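Local coordinates for RING-type domain-containing protein (Chaetomium thermophilum, PDB 6Z3U), which probably activates the cyclin-dependent kinase of the CAK complex, here through a C-terminal MAT1-type segment that contacts both the kinase and the cyclin, at residues M9-P13 against S14-V18; E21-H24 against P25-K29. All blocks are in the same frame, centred on the assembly; numbering follows the deposited sequence.

Interaction 1 of 2, residues M9-P13 against S14-V18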
loop_
_atom_site.group_PDB
_atom_site.type_symbol
_atom_site.label_atom_id
_atom_site.label_comp_id
_atom_site.label_asym_id
_atom_site.label_seq_id
_atom_site.Cartn_x
_atom_site.Cartn_y
_atom_site.Cartn_z
ATOM N N MET C 9 -4.818 11.136 17.532
ATOM C CA MET C 9 -4.020 10.325 16.623
ATOM C C MET C 9 -2.820 11.075 16.062
ATOM O O MET C 9 -2.110 10.525 15.211
ATOM C CB MET C 9 -4.891 9.822 15.463
ATOM C CG MET C 9 -6.128 9.051 15.888
ATOM S SD MET C 9 -5.753 7.385 16.463
ATOM C CE MET C 9 -7.312 6.929 17.221
ATOM N N GLU C 10 -2.577 12.308 16.503
ATOM C CA GLU C 10 -1.477 13.091 15.958
ATOM C C GLU C 10 -0.158 12.346 16.129
ATOM O O GLU C 10 0.168 11.874 17.222
ATOM C CB GLU C 10 -1.404 14.458 16.638
ATOM C CG GLU C 10 -0.323 15.365 16.064
ATOM C CD GLU C 10 -0.269 16.719 16.742
ATOM O OE1 GLU C 10 0.310 17.653 16.149
ATOM O OE2 GLU C 10 -0.811 16.849 17.860
ATOM N N PHE C 11 0.592 12.232 15.037
ATOM C CA PHE C 11 1.898 11.591 15.054
ATOM C C PHE C 11 2.971 12.644 15.302
ATOM O O PHE C 11 3.137 13.569 14.498
ATOM C CB PHE C 11 2.167 10.857 13.742
ATOM C CG PHE C 11 3.591 10.407 13.588
ATOM C CD1 PHE C 11 4.083 9.351 14.339
ATOM C CD2 PHE C 11 4.441 11.045 12.702
ATOM C CE1 PHE C 11 5.395 8.937 14.203
ATOM C CE2 PHE C 11 5.752 10.638 12.562
ATOM C CZ PHE C 11 6.230 9.582 13.313
ATOM N N VAL C 12 3.690 12.504 16.410
ATOM C CA VAL C 12 4.785 13.408 16.755
ATOM C C VAL C 12 6.058 12.581 16.903
ATOM O O VAL C 12 6.210 11.860 17.898
ATOM C CB VAL C 12 4.479 14.196 18.038
ATOM C CG1 VAL C 12 3.573 15.371 17.724
ATOM C CG2 VAL C 12 3.837 13.295 19.087
ATOM N N PRO C 13 6.993 12.647 15.953
ATOM C CA PRO C 13 8.197 11.815 16.058
ATOM C C PRO C 13 8.984 12.121 17.323
ATOM O O PRO C 13 8.971 13.242 17.836
ATOM C CB PRO C 13 8.992 12.176 14.796
ATOM C CG PRO C 13 8.485 13.514 14.391
ATOM C CD PRO C 13 7.037 13.526 14.770
ATOM N N SER C 14 9.672 11.097 17.826
ATOM C CA SER C 14 10.385 11.178 19.094
ATOM C C SER C 14 11.884 11.395 18.920
ATOM O O SER C 14 12.468 12.241 19.601
ATOM C CB SER C 14 10.140 9.903 19.911
ATOM O OG SER C 14 8.758 9.708 20.155
ATOM N N ARG C 15 12.520 10.650 18.017
ATOM C CA ARG C 15 13.968 10.672 17.874
ATOM C C ARG C 15 14.444 11.538 16.717
ATOM O O ARG C 15 15.655 11.656 16.509
ATOM C CB ARG C 15 14.497 9.247 17.678
ATOM C CG ARG C 15 14.084 8.274 18.765
ATOM C CD ARG C 15 15.035 7.094 18.846
ATOM N NE ARG C 15 14.547 6.076 19.772
ATOM C CZ ARG C 15 13.640 5.153 19.457
ATOM N NH1 ARG C 15 13.113 5.115 18.239
ATOM N NH2 ARG C 15 13.254 4.268 20.365
ATOM N N TYR C 16 13.531 12.143 15.959
ATOM C CA TYR C 16 13.927 12.956 14.820
ATOM C C TYR C 16 12.939 14.098 14.640
ATOM O O TYR C 16 11.839 14.093 15.197
ATOM C CB TYR C 16 14.018 12.120 13.537
ATOM C CG TYR C 16 12.680 11.707 12.965
ATOM C CD1 TYR C 16 12.058 10.535 13.376
ATOM C CD2 TYR C 16 12.045 12.480 12.002
ATOM C CE1 TYR C 16 10.838 10.150 12.852
ATOM C CE2 TYR C 16 10.827 12.103 11.472
ATOM C CZ TYR C 16 10.230 10.937 11.898
ATOM O OH TYR C 16 9.015 10.560 11.374
ATOM N N ARG C 17 13.359 15.083 13.851
ATOM C CA ARG C 17 12.553 16.255 13.540
ATOM C C ARG C 17 12.813 16.679 12.104
ATOM O O ARG C 17 13.968 16.807 11.690
ATOM C CB ARG C 17 12.861 17.390 14.522
ATOM C CG ARG C 17 14.332 17.781 14.577
ATOM C CD ARG C 17 14.617 18.682 15.773
ATOM N NE ARG C 17 16.005 19.135 15.818
ATOM C CZ ARG C 17 16.990 18.469 16.420
ATOM N NH1 ARG C 17 16.745 17.318 17.034
ATOM N NH2 ARG C 17 18.223 18.957 16.413
ATOM N N VAL C 18 11.735 16.893 11.351
ATOM C CA VAL C 18 11.816 17.262 9.941
ATOM C C VAL C 18 11.873 18.784 9.883
ATOM O O VAL C 18 10.854 19.463 10.018
ATOM C CB VAL C 18 10.636 16.708 9.142
ATOM C CG1 VAL C 18 10.659 17.231 7.712
ATOM C CG2 VAL C 18 10.651 15.186 9.154
#
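With CG of Y16 set between its backbone N and carbonyl carbon (chi1 73°) and CG of F11 anti to its own N (chi1 169°), the ring of Y16 comes under P13 and its hydroxyl meets the F11 ring. The motif is a proline–aromatic CH-pi contact across a bend without regular secondary structure, in the long loop that precedes helix 25-31. CB of P13 stands over one face of the Y16 ring, 3.5 Å from the centroid and 20° off the normal; CE1 and CZ of Y16 each lie 3.4 Å from P13 CB, in keeping with its offset toward that rim of the ring. CG of P13 follows along the same ring, 4.0 Å from Y16 CZ, and the side chains of P13 and Y16 cross at about a right angle. The rings of F11 and Y16 barely touch, CZ of F11 being 4.5 Å from CZ of Y16. Helix 43-55 adds further aromatic contacts, F55 meeting Y16 with ring planes at a shallow angle and F52 meeting F11 steeply. The cyclin chain also contacts the bend: R15 NH1 forms a salt bridge with D9 of the cyclin chain, and S14 OG accepts a hydrogen bond from S7 N of that chain. Separately, R11 of the cyclin chain makes a cation-pi contact with F11. F11 meets Y16 by its edge, where the hydroxyl lies near the plane of the F11 ring, Y16 OH being 3.5 Å from both CE2 and CZ of F11.

Interaction 2 of 2, residues E21-H24 against P25-K29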
loop_
_atom_site.group_PDB
_atom_site.type_symbol
_atom_site.label_atom_id
_atom_site.label_comp_id
_atom_site.label_asym_id
_atom_site.label_seq_id
_atom_site.Cartn_x
_atom_site.Cartn_y
_atom_site.Cartn_z
ATOM N N GLU C 21 15.874 22.802 6.731
ATOM C CA GLU C 21 17.190 22.727 6.109
ATOM C C GLU C 21 17.456 21.398 5.414
ATOM O O GLU C 21 18.446 21.292 4.683
ATOM C CB GLU C 21 18.284 22.968 7.154
ATOM C CG GLU C 21 18.430 21.842 8.166
ATOM C CD GLU C 21 19.454 22.150 9.241
ATOM O OE1 GLU C 21 19.089 22.802 10.242
ATOM O OE2 GLU C 21 20.623 21.737 9.085
ATOM N N LEU C 22 16.613 20.389 5.618
ATOM C CA LEU C 22 16.835 19.096 4.985
ATOM C C LEU C 22 16.625 19.199 3.478
ATOM O O LEU C 22 15.611 19.731 3.016
ATOM C CB LEU C 22 15.894 18.050 5.581
ATOM C CG LEU C 22 16.085 17.748 7.068
ATOM C CD1 LEU C 22 15.006 16.806 7.568
ATOM C CD2 LEU C 22 17.461 17.158 7.328
ATOM N N ASN C 23 17.589 18.691 2.714
ATOM C CA ASN C 23 17.470 18.620 1.263
ATOM C C ASN C 23 18.560 17.699 0.737
ATOM O O ASN C 23 19.562 17.443 1.412
ATOM C CB ASN C 23 17.576 20.003 0.611
ATOM C CG ASN C 23 17.092 20.006 -0.829
ATOM O OD1 ASN C 23 16.312 19.146 -1.232
ATOM N ND2 ASN C 23 17.560 20.970 -1.612
ATOM N N HIS C 24 18.354 17.212 -0.489
ATOM C CA HIS C 24 19.258 16.268 -1.130
ATOM C C HIS C 24 19.443 16.725 -2.575
ATOM O O HIS C 24 18.448 17.050 -3.249
ATOM C CB HIS C 24 18.697 14.844 -1.076
ATOM C CG HIS C 24 19.666 13.791 -1.512
ATOM N ND1 HIS C 24 19.980 13.570 -2.835
ATOM C CD2 HIS C 24 20.384 12.890 -0.801
ATOM C CE1 HIS C 24 20.854 12.583 -2.921
ATOM N NE2 HIS C 24 21.115 12.153 -1.700
ATOM N N PRO C 25 20.678 16.764 -3.084
ATOM C CA PRO C 25 20.887 17.328 -4.429
ATOM C C PRO C 25 20.101 16.615 -5.513
ATOM O O PRO C 25 19.795 17.224 -6.547
ATOM C CB PRO C 25 22.401 17.187 -4.640
ATOM C CG PRO C 25 22.823 16.109 -3.698
ATOM C CD PRO C 25 21.928 16.241 -2.506
ATOM N N SER C 26 19.776 15.336 -5.316
ATOM C CA SER C 26 18.951 14.626 -6.286
ATOM C C SER C 26 17.577 15.269 -6.429
ATOM O O SER C 26 16.944 15.150 -7.484
ATOM C CB SER C 26 18.810 13.157 -5.880
ATOM O OG SER C 26 18.080 13.026 -4.672
ATOM N N LEU C 27 17.098 15.949 -5.382
ATOM C CA LEU C 27 15.811 16.631 -5.473
ATOM C C LEU C 27 15.903 17.894 -6.319
ATOM O O LEU C 27 14.932 18.260 -6.989
ATOM C CB LEU C 27 15.299 16.987 -4.078
ATOM C CG LEU C 27 14.783 15.850 -3.199
ATOM C CD1 LEU C 27 14.352 16.392 -1.845
ATOM C CD2 LEU C 27 13.628 15.135 -3.875
ATOM N N ASP C 28 17.057 18.566 -6.296
ATOM C CA ASP C 28 17.197 19.841 -6.989
ATOM C C ASP C 28 16.741 19.760 -8.440
ATOM O O ASP C 28 16.187 20.731 -8.970
ATOM C CB ASP C 28 18.654 20.308 -6.916
ATOM C CG ASP C 28 19.140 20.483 -5.487
ATOM O OD1 ASP C 28 18.296 20.458 -4.564
ATOM O OD2 ASP C 28 20.365 20.642 -5.290
ATOM N N LYS C 29 16.950 18.616 -9.100
ATOM C CA LYS C 29 16.573 18.512 -10.505
ATOM C C LYS C 29 15.070 18.690 -10.682
ATOM O O LYS C 29 14.617 19.322 -11.643
ATOM C CB LYS C 29 16.999 17.162 -11.093
ATOM C CG LYS C 29 18.103 16.417 -10.351
ATOM C CD LYS C 29 18.602 15.217 -11.153
ATOM C CE LYS C 29 17.535 14.141 -11.312
ATOM N NZ LYS C 29 17.331 13.347 -10.072
#
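Three hydrogen bonds join H24 and N23 to the first turn of helix 25-31. In the straightest, the amide of S26 donates to ND1 of H24, S26 N to H24 ND1 being 3.1 Å at an N-H...acceptor angle of 156°, with the donor somewhat tilted from the imidazole plane. CG of H24 lies anti to its backbone N (chi1 -171°), which carries the ring beside the helix start, and chi2 (-76°) turns ND1 toward S26 N. Backbone to backbone, L27 N reaches H24 O at 2.8 Å. The third bond is weak: ND2 of N23 donates to OD1 of D28, the amide and carboxylate planes well turned from each other. The other end of the N23 amide bends back, its OD1 weakly accepting from H24 N.

A CH-pi contact supplements these bonds: CD of P25 sits over one face of the H24 ring, 3.6 Å from its centroid. In van der Waals packing, CD1 of L27 lies 3.4 Å from N23 OD1.

Charge and neighbouring chains enter at the far side of the imidazole, where NE2 of H24 is hydrogen-bonded to E214 of the cyclin chain; R193 of that chain packs on H24 and S26. With the imidazole cut back to an alanine here, S26 N and the cyclin glutamate are likely to lose their partner, and CD of P25 the ring face it packs on. The arrangement is a side-chain N-cap, with histidine as the capping residue and proline opening the helix.

In the fold
Interaction 1 is a surface contact, whereas interaction 2 is partly buried, with H24 and L27 inside. Their centres lie about 22 Å apart on opposite sides of the centre of the chain; interaction 1 lies within the loop before helix 25-31, and interaction 2 where that loop enters the helix. Both lean on helix 43-55: residues 9-18 through Y16, F11 and V18, residues 21-29 through L22 and L27. The chemistry differs with place. In the irregular bend, no hydrogen bond links the two segments and aromatic and proline carbons do the work; at the helix start, polar groups cap the first turn. Both also face the cyclin chain.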